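Local coordinates for protein BH2851 (Bacillus halodurans, PDB 2GFG) that is of unknown function but folds into a CYTH-domain antiparallel barrel that probably acts on triphosphate-bearing compounds, as its relatives do, at residues Lys11-Lys16 against Ile146-Ile151; Leu122-Ala127 against Cys137-Ser142; Leu77-Thr82 against Gly100-Ala105; Lys4-Glu9 against Gln70-Gly75. All coordinates share one frame; numbering follows the deposited sequence.

Interaction 1 of 4, residues Lys11-Lys16 against Ile146-Ile151; sequences KTLVSK and IEDYEI. With EDO (1,2-ethanediol), chain H.
An antiparallel strand pairing joins the end of strand 4-14 to strand 146-155, the first and last strands of the barrel in chain order, and so helps to close it. Thr12 and Ile151 form a hydrogen-bonded pair: Thr12 N gives a nearly straight bond to Ile151 O (3.1 Å, 169°), and Ile151 N returns one to Thr12 O. Further along, Val14 N meets Tyr149 O at 3.0 Å from above the carbonyl plane, while a water donates to Val14 O and accepts from Tyr149 N. On one face the methyls Thr12 CG2 and Ile151 CG2 touch at 3.6 Å. On the other, Glu150 runs alongside Lys11; its OE2 accepts from an ethanediol hydroxyl and its OE1 forms salt bridges with Lys182 and Arg185. Past the strand, Lys16 follows Tyr149: its CA lies over one ring face in a CH-pi contact, 4.0 Å from the centroid, and its NZ, turned by a bend at chi4 (61°), donates to Tyr149 OH at 3.0 Å. Strand 134-143 flanks strand 146-155 on its other side, with His140 stacked on Tyr149, while helix 158-171 covers Thr12 and Ile151, and Arg185 of helix 182-190 reaches Leu13.

Interaction 2 of 4, residues Leu122-Ala127 against Cys137-Ser142; sequences LSTSRA and CLDHSS. With EDO (1,2-ethanediol), chain G.
Strands 122-127 and 137-142 run antiparallel at 157°, with Ser123-Ser142, Ser125-His140 and Ala127-Leu138 as hydrogen-bonded pairs, each joined by two backbone bonds such as Ser125 N to His140 O at 2.7 Å. Between them, the non-hydrogen-bonded pairs Thr124-Ser141 and Arg126-Asp139 carry the polar side-chain contacts, all on one face. Thr124 OG1 and Ser141 OG, each anti to its own carbonyl carbon, share a hydrogen bond of 2.9 Å. Next to it Arg126 grips Asp139 side-on: NE meets OD1 at 3.0 Å and NH2 meets OD2 at 3.1 Å. The guanidinium and carboxylate planes are only 7° apart but stepped, so both oxygens are met from above the carboxylate plane and the bonds bend to about 138°. Lys182 adds a second salt bridge at Asp139 OD2, which probably helps to keep the buried carboxylate ionised against the nearby carboxylate of Glu152. An alanine in place of Arg126 would remove both bonds and would probably leave Asp139 less firmly oriented. On the other face Ser125 OG shares a hydrogen bond of 2.8 Å with O1 of an ethanediol, and His140 turns its end away, its NE2 hydrogen-bonded to Glu147. The pairing is that of a beta hairpin in the barrel wall, and a charged face such as this, where Arg126 also makes a weak hydrogen bond to an unidentified ligand, is consistent with the ligand-binding tunnel of CYTH proteins.

Interaction 3 of 4, residues Leu77-Thr82 against Gly100-Ala105; sequences LETNQT and GEVMDA
Apolar packing joins strand 77-82 to the first turn of helix 101-105, whose short axes approach to 8.2 Å at 139°. Thr79 points its CG2, anti to the backbone N, at the helix, where it meets Glu101 CB at 3.8 Å, the two side chains crossing at about a right angle. Val102 CG2 fits between the two strand residues that face it, 3.7 Å from Thr79 O and equally close to Gln81 CB.

Polar contact runs from Gln81 through a water. Its chain extends from a CG anti to the backbone N (chi1 -174°), bringing OE1 to the helix start. There Gln81 OE1 stays 3.6 Å from Val102 N, too far for a direct bond, and the water donates to it at 2.7 Å while accepting from Met103 N (selenomethionine) at 2.9 Å. NE2 bonds to Ser99 O, which fixes the rotation of the amide; an oxygen at a helix N-terminus is probably favoured by the helix dipole.

The contact lays helix 101-108 against the outside of the closed antiparallel barrel of the CYTH fold, where Val102 also touches Phe66 and Ala105 touches Leu68 of the adjacent strand 63-71.

Backbone conformation matters at the N-cap residue Gly100. With phi 148° it leaves little room for any side chain, and a CB would come within 2.5 Å of Gln81 OE1.

Hydrogen bonding within the strand occupies the opposite face: Asn80, pointing away from the helix, donates through ND2 to Glu78 OE1 at 3.1 Å, while its OD1 bonds to Thr67.

Interaction 4 of 4, residues Lys4-Glu9 against Gln70-Gly75; sequences KEIEIE and QPHPAG
Apolar and CH-pi contacts dominate where strand 4-9 meets the turn after strand 63-71. Ile6 CD1 sits over one face of the His72 imidazole, 3.6 Å from the centroid and shifted toward CE1, which it approaches to 3.3 Å; Pro73 CD lies on the opposite face, so the ring is sandwiched. The Ile6 branch CG2, anti to the backbone N, turns to the turn backbone and packs tightly on Ala74 O at 3.1 Å. Ile8 CD1 reaches the same peptide and lies 4.3 Å from Ala74 CB.

Weak polar contacts shape the turn. His72 ND1 donates a weak bond to Ala74 O at 3.5 Å, and His72 N a weak one to Gly75 O. Across the segments Gly75 CA makes a CA-H...O contact with Glu7 O at 3.4 Å; a CB at Gly75 would clash with this oxygen and with Ile8 CD1, and its positive phi (68°) also favours glycine. An alanine instead of His72 would remove the ring between Ile6 and Pro73 and would probably loosen the turn.

The side chains of Glu7 and Glu9 lead away from the turn and, with Lys11, match the ExExK signature of CYTH proteins; Glu7 salt-bridges Lys69. The turn links strand 63-71 to strand 76-83, which lies between it and strand 4-14 in the barrel, while helix 158-171 covers Ile8 through Glu158 and Ala161.

In the fold
All four contacts belong to one closed antiparallel barrel. Interactions 1 and 2 have centres about 9 Å apart and form four successive strands of the wall, held by Glu150 O to Asp139 N (2.7 Å) and Asp148 O to Ser141 N (2.9 Å). Interactions 3 and 4, about 13 Å apart, meet through Glu78 N to Glu5 O (2.7 Å). Strand 4-14 serves interactions 1 and 4, so it runs from one pair to the other; the centres of interactions 1 and 3 are about 28 Å apart. Unidentified ligand lies about 3, 4 and 6 Å from the Arg126, Glu7 and Glu150 side chains, consistent with a pocket inside the barrel that interactions 1, 2 and 4 border.

Interaction 1 of 4, residues Lys11-Lys16 against Ile146-Ile151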
# COMPACT_ATOMS: atom_id res chain seq x y z
N LYS A 11 9.60 4.13 5.10
CA LYS A 11 9.19 4.84 3.88
C LYS A 11 9.58 6.31 3.89
O LYS A 11 9.65 6.92 4.94
CB LYS A 11 7.66 4.75 3.73
CG LYS A 11 6.91 5.01 5.05
CD LYS A 11 5.41 5.07 4.90
CE LYS A 11 4.74 5.18 6.29
NZ LYS A 11 3.30 5.52 6.22
N THR A 12 9.85 6.86 2.71
CA THR A 12 9.96 8.31 2.53
C THR A 12 9.67 8.70 1.09
O THR A 12 10.01 7.97 0.16
CB THR A 12 11.37 8.87 2.94
OG1 THR A 12 11.35 10.31 2.88
CG2 THR A 12 12.48 8.34 2.00
N LEU A 13 9.04 9.86 0.92
CA LEU A 13 8.84 10.45 -0.40
C LEU A 13 10.15 11.00 -0.91
O LEU A 13 11.01 11.40 -0.12
CB LEU A 13 7.81 11.60 -0.33
CG LEU A 13 6.38 11.21 0.03
CD1 LEU A 13 5.59 12.43 0.48
CD2 LEU A 13 5.69 10.53 -1.14
N VAL A 14 10.30 11.01 -2.23
CA VAL A 14 11.48 11.57 -2.88
C VAL A 14 11.09 12.38 -4.10
O VAL A 14 9.95 12.30 -4.58
CB VAL A 14 12.53 10.46 -3.28
CG1 VAL A 14 13.16 9.84 -2.04
CG2 VAL A 14 11.89 9.39 -4.16
N SER A 15 12.03 13.18 -4.59
CA SER A 15 11.81 14.00 -5.77
C SER A 15 11.84 13.15 -7.01
O SER A 15 12.27 12.00 -6.97
CB SER A 15 12.89 15.07 -5.88
OG SER A 15 14.17 14.48 -6.05
N LYS A 16 11.39 13.73 -8.12
CA LYS A 16 11.44 13.06 -9.43
C LYS A 16 12.89 12.74 -9.81
O LYS A 16 13.20 11.62 -10.22
CB LYS A 16 10.80 13.95 -10.51
CG LYS A 16 10.75 13.31 -11.90
CD LYS A 16 10.21 14.28 -12.94
CE LYS A 16 10.14 13.64 -14.31
NZ LYS A 16 9.22 12.46 -14.33
N ILE A 146 -2.62 14.39 -9.82
CA ILE A 146 -1.20 14.61 -9.45
C ILE A 146 -0.40 13.30 -9.42
O ILE A 146 -0.94 12.23 -9.72
CB ILE A 146 -1.07 15.35 -8.05
CG1 ILE A 146 -1.45 14.42 -6.88
CG2 ILE A 146 -1.93 16.62 -8.04
CD1 ILE A 146 -1.28 15.06 -5.50
N GLU A 147 0.89 13.39 -9.07
CA GLU A 147 1.73 12.20 -8.89
C GLU A 147 2.86 12.43 -7.89
O GLU A 147 3.15 13.56 -7.52
CB GLU A 147 2.30 11.73 -10.23
CG GLU A 147 3.32 12.67 -10.86
CD GLU A 147 3.86 12.14 -12.19
OE1 GLU A 147 3.15 11.35 -12.85
OE2 GLU A 147 4.99 12.52 -12.56
N ASP A 148 3.47 11.34 -7.44
CA ASP A 148 4.63 11.43 -6.53
C ASP A 148 5.50 10.17 -6.58
O ASP A 148 5.17 9.19 -7.25
CB ASP A 148 4.18 11.74 -5.08
CG ASP A 148 3.27 10.65 -4.47
OD1 ASP A 148 3.46 9.44 -4.77
OD2 ASP A 148 2.42 11.01 -3.62
N TYR A 149 6.64 10.24 -5.90
CA TYR A 149 7.64 9.18 -5.92
C TYR A 149 8.00 8.80 -4.50
O TYR A 149 8.06 9.67 -3.62
CB TYR A 149 8.89 9.64 -6.68
CG TYR A 149 8.60 10.14 -8.07
CD1 TYR A 149 8.22 11.47 -8.30
CD2 TYR A 149 8.65 9.27 -9.16
CE1 TYR A 149 7.92 11.93 -9.59
CE2 TYR A 149 8.35 9.72 -10.46
CZ TYR A 149 7.99 11.04 -10.66
OH TYR A 149 7.69 11.47 -11.92
N GLU A 150 8.25 7.52 -4.27
CA GLU A 150 8.47 7.01 -2.92
C GLU A 150 9.36 5.77 -2.91
O GLU A 150 9.22 4.88 -3.75
CB GLU A 150 7.12 6.67 -2.28
CG GLU A 150 7.16 6.53 -0.76
CD GLU A 150 5.86 6.00 -0.17
OE1 GLU A 150 4.91 5.73 -0.94
OE2 GLU A 150 5.79 5.83 1.06
N ILE A 151 10.29 5.74 -1.95
CA ILE A 151 11.09 4.55 -1.68
C ILE A 151 10.61 3.97 -0.35
O ILE A 151 10.21 4.73 0.55
CB ILE A 151 12.62 4.88 -1.63
CG1 ILE A 151 13.44 3.59 -1.66
CG2 ILE A 151 12.99 5.73 -0.36
CD1 ILE A 151 14.95 3.84 -1.79
C1 EDO H . 2.90 3.12 1.35
O1 EDO H . 3.08 4.49 1.68
C2 EDO H . 1.63 2.57 2.01
O2 EDO H . 0.68 2.10 1.04
O HOH W 1 7.33 13.02 -4.77

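Interaction 2 of 4, residues Leu122-Ala127 against Cys137-Ser142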
# COMPACT_ATOMS: atom_id res chain seq x y z
N LEU A 122 -5.89 4.84 -6.84
CA LEU A 122 -4.53 5.33 -6.95
C LEU A 122 -3.70 4.30 -7.70
O LEU A 122 -3.67 3.12 -7.32
CB LEU A 122 -3.95 5.56 -5.54
CG LEU A 122 -2.48 5.99 -5.40
CD1 LEU A 122 -2.30 6.82 -4.14
CD2 LEU A 122 -1.51 4.79 -5.39
N SER A 123 -3.05 4.74 -8.79
CA SER A 123 -2.20 3.84 -9.59
C SER A 123 -0.75 3.96 -9.19
O SER A 123 -0.27 5.06 -8.92
CB SER A 123 -2.35 4.16 -11.08
OG SER A 123 -3.66 3.87 -11.53
N THR A 124 -0.04 2.83 -9.16
CA THR A 124 1.39 2.81 -8.82
C THR A 124 2.20 1.96 -9.80
O THR A 124 1.81 0.85 -10.15
CB THR A 124 1.63 2.26 -7.39
OG1 THR A 124 0.98 3.11 -6.43
CG2 THR A 124 3.15 2.21 -7.06
N SER A 125 3.31 2.53 -10.26
CA SER A 125 4.31 1.81 -11.02
C SER A 125 5.41 1.44 -10.05
O SER A 125 6.05 2.32 -9.46
CB SER A 125 4.85 2.67 -12.14
OG SER A 125 5.75 1.95 -12.93
N ARG A 126 5.64 0.13 -9.87
CA ARG A 126 6.51 -0.36 -8.79
C ARG A 126 7.64 -1.25 -9.28
O ARG A 126 7.43 -2.17 -10.04
CB ARG A 126 5.67 -1.15 -7.78
CG ARG A 126 6.51 -1.83 -6.65
CD ARG A 126 5.64 -2.44 -5.58
NE ARG A 126 4.91 -1.42 -4.82
CZ ARG A 126 4.12 -1.69 -3.78
NH1 ARG A 126 3.92 -2.95 -3.37
NH2 ARG A 126 3.50 -0.69 -3.15
N ALA A 127 8.84 -0.97 -8.77
CA ALA A 127 9.99 -1.85 -8.92
C ALA A 127 10.37 -2.36 -7.52
O ALA A 127 10.32 -1.62 -6.55
CB ALA A 127 11.13 -1.11 -9.54
N CYS A 137 11.30 -1.17 -2.21
CA CYS A 137 10.35 -0.83 -3.29
C CYS A 137 10.52 0.62 -3.77
O CYS A 137 10.64 1.53 -2.96
CB CYS A 137 8.91 -1.04 -2.80
SG CYS A 137 8.53 -2.72 -2.22
N LEU A 138 10.56 0.82 -5.11
CA LEU A 138 10.50 2.17 -5.71
C LEU A 138 9.13 2.39 -6.32
O LEU A 138 8.78 1.76 -7.31
CB LEU A 138 11.59 2.35 -6.78
CG LEU A 138 13.04 2.54 -6.29
CD1 LEU A 138 13.98 2.53 -7.47
CD2 LEU A 138 13.20 3.83 -5.52
N ASP A 139 8.36 3.32 -5.74
CA ASP A 139 6.95 3.55 -6.12
C ASP A 139 6.73 4.90 -6.75
O ASP A 139 6.89 5.93 -6.09
CB ASP A 139 6.05 3.45 -4.88
CG ASP A 139 5.95 2.05 -4.34
OD1 ASP A 139 6.48 1.11 -4.96
OD2 ASP A 139 5.29 1.88 -3.29
N HIS A 140 6.30 4.89 -8.01
CA HIS A 140 5.83 6.08 -8.69
C HIS A 140 4.31 5.97 -8.78
O HIS A 140 3.78 5.04 -9.42
CB HIS A 140 6.47 6.19 -10.09
CG HIS A 140 5.88 7.26 -10.95
ND1 HIS A 140 5.79 7.15 -12.32
CD2 HIS A 140 5.32 8.46 -10.64
CE1 HIS A 140 5.22 8.23 -12.82
NE2 HIS A 140 4.91 9.03 -11.81
N SER A 141 3.60 6.87 -8.09
CA SER A 141 2.14 6.80 -7.98
C SER A 141 1.48 7.99 -8.63
O SER A 141 2.02 9.09 -8.62
CB SER A 141 1.72 6.72 -6.51
OG SER A 141 2.29 5.60 -5.88
N SER A 142 0.27 7.77 -9.18
CA SER A 142 -0.55 8.84 -9.75
C SER A 142 -1.97 8.73 -9.20
O SER A 142 -2.53 7.63 -9.13
CB SER A 142 -0.58 8.75 -11.26
OG SER A 142 -1.28 7.60 -11.69
C1 EDO G . 7.33 4.03 -15.10
O1 EDO G . 7.72 2.70 -14.74
C2 EDO G . 7.53 4.97 -13.91
O2 EDO G . 8.88 4.88 -13.40

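Interaction 3 of 4, residues Leu77-Thr82 against Gly100-Ala105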
# COMPACT_ATOMS: atom_id res chain seq x y z
N LEU A 77 -1.16 -5.71 10.72
CA LEU A 77 -1.66 -7.01 10.26
C LEU A 77 -2.33 -6.83 8.92
O LEU A 77 -3.31 -6.07 8.80
CB LEU A 77 -2.66 -7.59 11.27
CG LEU A 77 -3.46 -8.83 10.85
CD1 LEU A 77 -2.55 -9.96 10.39
CD2 LEU A 77 -4.35 -9.29 11.99
N GLU A 78 -1.82 -7.53 7.91
CA GLU A 78 -2.37 -7.48 6.57
C GLU A 78 -3.12 -8.77 6.27
O GLU A 78 -2.54 -9.86 6.34
CB GLU A 78 -1.25 -7.28 5.55
CG GLU A 78 -1.72 -6.74 4.22
CD GLU A 78 -0.60 -6.62 3.21
OE1 GLU A 78 -0.05 -7.66 2.82
OE2 GLU A 78 -0.30 -5.50 2.77
N THR A 79 -4.42 -8.65 6.01
CA THR A 79 -5.25 -9.80 5.64
C THR A 79 -5.58 -9.71 4.16
O THR A 79 -6.28 -8.78 3.73
CB THR A 79 -6.54 -9.84 6.47
OG1 THR A 79 -6.21 -9.84 7.86
CG2 THR A 79 -7.37 -11.09 6.15
N ASN A 80 -5.06 -10.68 3.39
CA ASN A 80 -5.21 -10.69 1.93
C ASN A 80 -6.20 -11.78 1.48
O ASN A 80 -6.23 -12.88 2.06
CB ASN A 80 -3.85 -10.93 1.26
CG ASN A 80 -2.84 -9.84 1.57
OD1 ASN A 80 -3.12 -8.65 1.36
ND2 ASN A 80 -1.66 -10.23 2.00
N GLN A 81 -6.98 -11.47 0.45
CA GLN A 81 -7.92 -12.45 -0.13
C GLN A 81 -8.02 -12.23 -1.64
O GLN A 81 -8.28 -11.12 -2.08
CB GLN A 81 -9.29 -12.30 0.51
CG GLN A 81 -10.33 -13.36 0.10
CD GLN A 81 -11.70 -13.08 0.68
OE1 GLN A 81 -11.83 -12.43 1.73
NE2 GLN A 81 -12.74 -13.53 -0.01
N THR A 82 -7.81 -13.30 -2.41
CA THR A 82 -7.94 -13.25 -3.87
C THR A 82 -9.40 -13.13 -4.26
O THR A 82 -10.26 -13.80 -3.69
CB THR A 82 -7.36 -14.53 -4.53
OG1 THR A 82 -6.01 -14.72 -4.13
CG2 THR A 82 -7.42 -14.44 -6.09
N GLY A 100 -15.49 -14.07 3.62
CA GLY A 100 -14.10 -14.51 3.75
C GLY A 100 -13.41 -13.83 4.90
O GLY A 100 -14.05 -13.17 5.71
N GLU A 101 -12.09 -13.97 4.95
CA GLU A 101 -11.29 -13.48 6.10
C GLU A 101 -11.27 -11.96 6.21
O GLU A 101 -11.16 -11.42 7.31
CB GLU A 101 -9.85 -14.02 6.02
CG GLU A 101 -9.74 -15.55 6.25
CD GLU A 101 -9.91 -15.98 7.73
OE1 GLU A 101 -10.12 -15.10 8.60
OE2 GLU A 101 -9.82 -17.20 8.01
N VAL A 102 -11.36 -11.27 5.07
CA VAL A 102 -11.38 -9.81 5.06
C VAL A 102 -12.70 -9.31 5.65
O VAL A 102 -12.71 -8.47 6.54
CB VAL A 102 -11.18 -9.24 3.62
CG1 VAL A 102 -11.32 -7.72 3.61
CG2 VAL A 102 -9.82 -9.65 3.08
N MSE A 103 -13.81 -9.85 5.13
CA MSE A 103 -15.16 -9.56 5.65
C MSE A 103 -15.23 -9.83 7.16
O MSE A 103 -15.74 -9.00 7.92
CB MSE A 103 -16.19 -10.43 4.90
CG MSE A 103 -17.64 -10.31 5.37
SE MSE A 103 -18.53 -8.77 4.69
CE MSE A 103 -18.67 -9.28 2.87
N ASP A 104 -14.68 -10.97 7.59
CA ASP A 104 -14.67 -11.37 9.01
C ASP A 104 -13.95 -10.34 9.88
O ASP A 104 -14.45 -9.94 10.92
CB ASP A 104 -14.00 -12.73 9.19
CG ASP A 104 -14.82 -13.88 8.61
OD1 ASP A 104 -16.05 -13.70 8.34
OD2 ASP A 104 -14.25 -14.98 8.43
N ALA A 105 -12.76 -9.92 9.45
CA ALA A 105 -11.95 -8.93 10.18
C ALA A 105 -12.63 -7.54 10.23
O ALA A 105 -12.48 -6.81 11.21
CB ALA A 105 -10.58 -8.81 9.58
O HOH W 2 -14.14 -11.19 2.53

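Interaction 4 of 4, residues Lys4-Glu9 against Gln70-Gly75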
# COMPACT_ATOMS: atom_id res chain seq x y z
N LYS A 4 -2.58 -14.13 5.60
CA LYS A 4 -2.30 -13.07 6.58
C LYS A 4 -0.81 -12.86 6.74
O LYS A 4 -0.03 -13.80 6.64
CB LYS A 4 -2.93 -13.41 7.92
CG LYS A 4 -4.44 -13.56 7.87
CD LYS A 4 -5.02 -13.82 9.24
CE LYS A 4 -6.51 -14.13 9.18
NZ LYS A 4 -6.78 -15.42 8.50
N GLU A 5 -0.39 -11.61 6.95
CA GLU A 5 1.03 -11.30 7.15
C GLU A 5 1.25 -10.02 7.92
O GLU A 5 0.40 -9.12 7.93
CB GLU A 5 1.76 -11.25 5.81
CG GLU A 5 1.21 -10.25 4.82
CD GLU A 5 1.92 -10.31 3.48
OE1 GLU A 5 2.10 -11.43 2.96
OE2 GLU A 5 2.29 -9.24 2.95
N ILE A 6 2.39 -9.96 8.61
CA ILE A 6 2.78 -8.79 9.37
C ILE A 6 3.65 -7.91 8.49
O ILE A 6 4.65 -8.35 7.94
CB ILE A 6 3.57 -9.18 10.66
CG1 ILE A 6 2.78 -10.22 11.49
CG2 ILE A 6 3.87 -7.95 11.50
CD1 ILE A 6 1.36 -9.77 11.90
N GLU A 7 3.23 -6.65 8.35
CA GLU A 7 3.92 -5.68 7.51
C GLU A 7 4.78 -4.74 8.38
O GLU A 7 4.25 -3.95 9.16
CB GLU A 7 2.89 -4.88 6.70
CG GLU A 7 3.49 -3.83 5.75
CD GLU A 7 2.44 -3.22 4.82
OE1 GLU A 7 1.85 -3.98 4.02
OE2 GLU A 7 2.22 -1.99 4.88
N ILE A 8 6.11 -4.92 8.32
CA ILE A 8 7.08 -3.99 8.93
C ILE A 8 7.67 -3.14 7.80
O ILE A 8 8.41 -3.65 6.95
CB ILE A 8 8.23 -4.74 9.66
CG1 ILE A 8 7.70 -5.89 10.55
CG2 ILE A 8 9.09 -3.74 10.47
CD1 ILE A 8 6.89 -5.45 11.72
N GLU A 9 7.38 -1.84 7.81
CA GLU A 9 7.66 -0.97 6.67
C GLU A 9 8.27 0.37 7.08
O GLU A 9 7.80 1.02 8.02
CB GLU A 9 6.35 -0.73 5.89
CG GLU A 9 6.49 0.12 4.63
CD GLU A 9 5.13 0.45 4.01
OE1 GLU A 9 4.44 -0.49 3.54
OE2 GLU A 9 4.76 1.65 4.01
N GLN A 70 -4.72 -3.47 9.35
CA GLN A 70 -5.17 -2.98 10.68
C GLN A 70 -4.01 -2.97 11.67
O GLN A 70 -2.97 -3.57 11.40
CB GLN A 70 -6.34 -3.84 11.21
CG GLN A 70 -5.99 -5.31 11.44
CD GLN A 70 -7.21 -6.16 11.73
OE1 GLN A 70 -7.62 -6.98 10.91
NE2 GLN A 70 -7.82 -5.96 12.92
N PRO A 71 -4.16 -2.24 12.80
CA PRO A 71 -3.10 -2.22 13.83
C PRO A 71 -2.74 -3.61 14.40
O PRO A 71 -3.58 -4.52 14.42
CB PRO A 71 -3.70 -1.32 14.92
CG PRO A 71 -4.65 -0.46 14.21
CD PRO A 71 -5.25 -1.30 13.13
N HIS A 72 -1.50 -3.74 14.85
CA HIS A 72 -0.97 -5.00 15.38
C HIS A 72 0.21 -4.65 16.29
O HIS A 72 0.86 -3.63 16.07
CB HIS A 72 -0.51 -5.89 14.22
CG HIS A 72 -0.39 -7.33 14.58
ND1 HIS A 72 0.83 -7.95 14.80
CD2 HIS A 72 -1.33 -8.29 14.76
CE1 HIS A 72 0.63 -9.22 15.10
NE2 HIS A 72 -0.67 -9.45 15.08
N PRO A 73 0.45 -5.46 17.37
CA PRO A 73 1.58 -5.17 18.28
C PRO A 73 2.87 -4.74 17.54
O PRO A 73 3.40 -3.66 17.80
CB PRO A 73 1.78 -6.49 19.02
CG PRO A 73 0.39 -7.06 19.11
CD PRO A 73 -0.34 -6.62 17.85
N ALA A 74 3.29 -5.56 16.56
CA ALA A 74 4.43 -5.22 15.70
C ALA A 74 3.92 -4.94 14.27
O ALA A 74 3.34 -5.81 13.64
CB ALA A 74 5.42 -6.36 15.69
N GLY A 75 4.11 -3.71 13.81
CA GLY A 75 3.71 -3.32 12.46
C GLY A 75 2.20 -3.30 12.27
O GLY A 75 1.45 -2.93 13.20